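Local coordinates for protein 4-hydroxybenzoyl-CoA thioesterase (Staphylococcus aureus, PDB 6FDG) that probably hydrolyses acyl-CoA thioesters, with DHNA-CoA of the vitamin K2 pathway as the likely substrate, at residues A[8-11]-A[12-16]; A[66-69]-A[70-74]. All coordinates share one frame; numbering follows the deposited sequence.

From the N terminus, strand 2-9 runs into contact 1, which closes a short 3-10 turn at the start of the loop leading to helix 26-41. Much later, the chain leaves strand 57-64 and makes contact 2, a bend that opens strand 73-83. The two contacts follow in series and neither nest nor cross. In space they are neighbours, with centres about 8 Å apart, because strands 2-9 and 73-83 pair antiparallel. The Glu9-Lys73 salt bridge, a probable Ala10 N to Glu72 O hydrogen bond and the edge-to-face rings of Tyr12 and Tyr70 tie them together. Both contacts also touch the second subunit.

Contact 1 (A[8-11]-A[12-16]); sequences IEAR and YAETD
The Glu14 carboxylate and the Arg11 guanidinium lie in planes 28° apart, but within one chain the two groups do not pair. The carboxylate is met at OE1 on its anti side by the backbone N of Arg11. This N-H comes from 31° out of the carboxylate plane. Arg11 N donates a hydrogen bond to Glu14 OE1, 2.9 Å away. The Tyr12 side chain sets off away from residues 8-11. Its ring meets that of Tyr70 edge-to-face, and its OH bonds to Glu49 of the second subunit. The site is the exit of the first strand of this hotdog-fold domain, where the chain curls into one turn of 3-10 helix. Glu14 N closes the turn by bonding to Arg11 O at 2.9 Å. Each of the two residues thus gives the other a backbone N-H, one to a side chain and one to a carbonyl.

Glu14 CG stands beside its own backbone N (chi1 -73°) and the chain beyond is extended. This carries Glu14 OE1 back to the start of the turn, where it also lies 3.5 Å from Arg11 CB. Water 1 donates a second bond to Glu14 OE1, at 2.7 Å. The same water donates to Glu9 O at 2.8 Å, bridging the strand end and the turn. Two donors therefore hold OE1. Glu14 OE2 accepts a hydrogen bond from Trp29 NE1 of helix 26-41.

The extended Arg11 chain crosses Glu14, leaving Arg11 NE 5.0 Å from Glu14 OE2. Instead, Arg11 NH1 forms a salt bridge with Glu14 OE2 of the second subunit. The exchange is mutual, so this turn helps join the two subunits. Thr15, just past the turn, folds back on Tyr12 O, which accepts from Thr15 N and from Thr15 OG1, the latter 2.8 Å away and in the carbonyl plane.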
# COMPACT_ATOMS: atom_id res chain seq x y z
N ILE A 8 17.10 1.42 -5.20
CA ILE A 8 15.85 1.81 -4.61
C ILE A 8 16.14 2.45 -3.24
O ILE A 8 16.88 1.89 -2.45
CB ILE A 8 14.91 0.58 -4.45
CG1 ILE A 8 14.65 -0.06 -5.83
CG2 ILE A 8 13.64 0.98 -3.69
CD1 ILE A 8 13.72 -1.26 -5.76
N GLU A 9 15.53 3.57 -2.98
CA GLU A 9 15.66 4.19 -1.65
C GLU A 9 14.37 3.91 -0.89
O GLU A 9 13.29 4.28 -1.34
CB GLU A 9 15.85 5.70 -1.81
CG GLU A 9 15.97 6.40 -0.47
CD GLU A 9 16.99 7.52 -0.46
OE1 GLU A 9 17.02 8.33 -1.41
OE2 GLU A 9 17.81 7.55 0.48
N ALA A 10 14.49 3.26 0.26
CA ALA A 10 13.35 2.94 1.07
C ALA A 10 12.58 4.16 1.46
O ALA A 10 13.16 5.27 1.69
CB ALA A 10 13.79 2.18 2.29
N ARG A 11 11.27 4.06 1.61
CA ARG A 11 10.40 5.16 2.02
C ARG A 11 9.89 4.90 3.42
O ARG A 11 9.66 3.78 3.81
CB ARG A 11 9.18 5.23 1.06
CG ARG A 11 9.58 5.64 -0.35
CD ARG A 11 8.46 5.37 -1.31
NE ARG A 11 8.76 5.86 -2.64
CZ ARG A 11 7.93 5.84 -3.70
NH1 ARG A 11 6.75 5.39 -3.55
NH2 ARG A 11 8.34 6.42 -4.80
N TYR A 12 9.65 5.99 4.16
CA TYR A 12 9.06 5.86 5.49
C TYR A 12 7.75 5.13 5.47
O TYR A 12 7.44 4.29 6.30
CB TYR A 12 8.90 7.30 6.03
CG TYR A 12 8.51 7.33 7.51
CD1 TYR A 12 7.22 7.20 7.98
CD2 TYR A 12 9.54 7.33 8.45
CE1 TYR A 12 6.96 7.11 9.36
CE2 TYR A 12 9.28 7.36 9.79
CZ TYR A 12 7.99 7.20 10.17
OH TYR A 12 7.61 7.21 11.60
N ALA A 13 6.97 5.36 4.43
CA ALA A 13 5.65 4.70 4.29
C ALA A 13 5.79 3.21 4.13
O ALA A 13 4.82 2.50 4.39
CB ALA A 13 4.95 5.15 3.03
N GLU A 14 6.93 2.69 3.74
CA GLU A 14 7.14 1.25 3.58
C GLU A 14 7.52 0.53 4.87
O GLU A 14 7.69 -0.72 4.80
CB GLU A 14 8.18 1.05 2.50
CG GLU A 14 7.67 1.35 1.08
CD GLU A 14 8.79 1.46 0.08
OE1 GLU A 14 9.93 1.85 0.31
OE2 GLU A 14 8.47 1.14 -1.17
N THR A 15 7.60 1.27 5.98
CA THR A 15 7.94 0.64 7.29
C THR A 15 6.76 0.09 7.98
O THR A 15 5.61 0.51 7.69
CB THR A 15 8.59 1.64 8.24
OG1 THR A 15 7.70 2.69 8.57
CG2 THR A 15 9.88 2.14 7.68
N ASP A 16 6.96 -0.85 8.86
CA ASP A 16 5.95 -1.27 9.78
C ASP A 16 6.40 -0.89 11.19
O ASP A 16 7.41 -0.27 11.42
CB ASP A 16 5.58 -2.67 9.57
CG ASP A 16 6.63 -3.67 9.94
OD1 ASP A 16 7.64 -3.28 10.63
OD2 ASP A 16 6.55 -4.81 9.44
O HOH W 1 11.06 2.74 -2.02

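Contact 2 (A[66-69]-A[70-74]); sequences KSIF and YPEKV
The backbone bends sharply between Phe69 and Glu72 through a cis peptide bond before Pro71, and this brings Phe69 O to 2.9 Å from Pro71 O. The bend turns the loop into strand 73-83 of the hotdog sheet.

Ile68 and Glu72 meet across the bend, their side chains at about a right angle. Ile68 CG2 lies anti to its backbone N and does the touching. Ile68 CG2 rests 3.9 Å from Glu72 CG, against the aliphatic part of that chain. Ile68 CG2 also reaches Val74 CG1, 4.2 Å away. Ile68 and Val74 also both pack on Trp29 of helix 26-41 and Ile94 of strand 88-95, so the bend joins the hydrophobic core there.

Pro71 CB sits 3.9 Å above one face of the Tyr70 ring, over its centre. The Phe69 ring turns away from the bend and meets Phe117 of the fourth subunit.

Glu72 is bent at chi2 (91°), which brings its carboxylate to the Phe69 carbonyl. Glu72 OE1 stands 3.1 Å from Phe69 O. Both are acceptors, so they form no hydrogen bond. Glu72 OE2 is held by the backbone N of Glu97. The nearby carbonyl probably disfavours the negative charge on Glu72, while the Glu97 N-H would offset part of that cost.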
# COMPACT_ATOMS: atom_id res chain seq x y z
N LYS A 66 18.00 -10.93 5.97
CA LYS A 66 18.25 -9.87 6.92
C LYS A 66 17.12 -8.90 6.84
O LYS A 66 16.71 -8.52 5.72
CB LYS A 66 19.59 -9.09 6.60
CG LYS A 66 20.82 -9.93 6.69
CD LYS A 66 22.03 -9.01 6.57
CE LYS A 66 23.17 -9.37 7.51
NZ LYS A 66 23.90 -10.52 6.94
N SER A 67 16.64 -8.36 7.93
CA SER A 67 15.75 -7.20 7.91
C SER A 67 16.35 -6.00 7.24
O SER A 67 17.65 -5.78 7.31
CB SER A 67 15.13 -6.90 9.33
OG SER A 67 14.27 -7.95 9.68
N ILE A 68 15.60 -5.16 6.58
CA ILE A 68 16.01 -3.87 6.04
C ILE A 68 15.39 -2.80 6.91
O ILE A 68 14.13 -2.69 7.03
CB ILE A 68 15.70 -3.74 4.51
CG1 ILE A 68 16.42 -4.89 3.76
CG2 ILE A 68 16.02 -2.42 3.94
CD1 ILE A 68 16.11 -5.00 2.28
N PHE A 69 16.27 -2.10 7.70
CA PHE A 69 15.82 -1.03 8.59
C PHE A 69 15.86 0.25 7.83
O PHE A 69 16.81 0.61 7.15
CB PHE A 69 16.71 -0.95 9.78
CG PHE A 69 16.59 -2.15 10.75
CD1 PHE A 69 17.35 -3.26 10.53
CD2 PHE A 69 15.74 -2.07 11.83
CE1 PHE A 69 17.26 -4.35 11.37
CE2 PHE A 69 15.64 -3.15 12.75
CZ PHE A 69 16.39 -4.29 12.46
N TYR A 70 14.76 1.01 7.85
CA TYR A 70 14.66 2.30 7.25
C TYR A 70 15.55 3.40 8.14
O TYR A 70 15.55 3.28 9.36
CB TYR A 70 13.20 2.72 7.34
CG TYR A 70 13.02 4.14 6.92
CD1 TYR A 70 12.86 4.49 5.62
CD2 TYR A 70 13.17 5.21 7.87
CE1 TYR A 70 12.81 5.80 5.22
CE2 TYR A 70 13.07 6.52 7.47
CZ TYR A 70 12.79 6.76 6.09
OH TYR A 70 12.76 8.05 5.74
N PRO A 71 16.14 4.35 7.50
CA PRO A 71 16.33 4.60 6.10
C PRO A 71 17.33 3.56 5.45
O PRO A 71 18.22 2.99 6.15
CB PRO A 71 16.82 6.01 6.01
CG PRO A 71 17.62 6.12 7.24
CD PRO A 71 16.94 5.31 8.31
N GLU A 72 17.28 3.37 4.14
CA GLU A 72 18.25 2.51 3.45
C GLU A 72 18.20 2.70 1.99
O GLU A 72 17.08 2.68 1.39
CB GLU A 72 17.93 1.02 3.70
CG GLU A 72 19.01 -0.02 3.47
CD GLU A 72 19.87 -0.35 4.68
OE1 GLU A 72 19.54 -0.02 5.79
OE2 GLU A 72 20.90 -0.96 4.51
N LYS A 73 19.34 2.74 1.31
CA LYS A 73 19.46 2.65 -0.15
C LYS A 73 19.89 1.27 -0.47
O LYS A 73 20.91 0.71 0.06
CB LYS A 73 20.60 3.58 -0.59
CG LYS A 73 20.20 4.93 -0.14
CD LYS A 73 21.24 6.01 -0.43
CE LYS A 73 20.79 6.85 -1.61
NZ LYS A 73 20.03 8.01 -1.12
N VAL A 74 19.11 0.51 -1.21
CA VAL A 74 19.42 -0.87 -1.59
C VAL A 74 19.70 -1.03 -3.07
O VAL A 74 19.33 -0.14 -3.88
CB VAL A 74 18.27 -1.82 -1.16
CG1 VAL A 74 17.93 -1.78 0.29
CG2 VAL A 74 17.01 -1.63 -2.02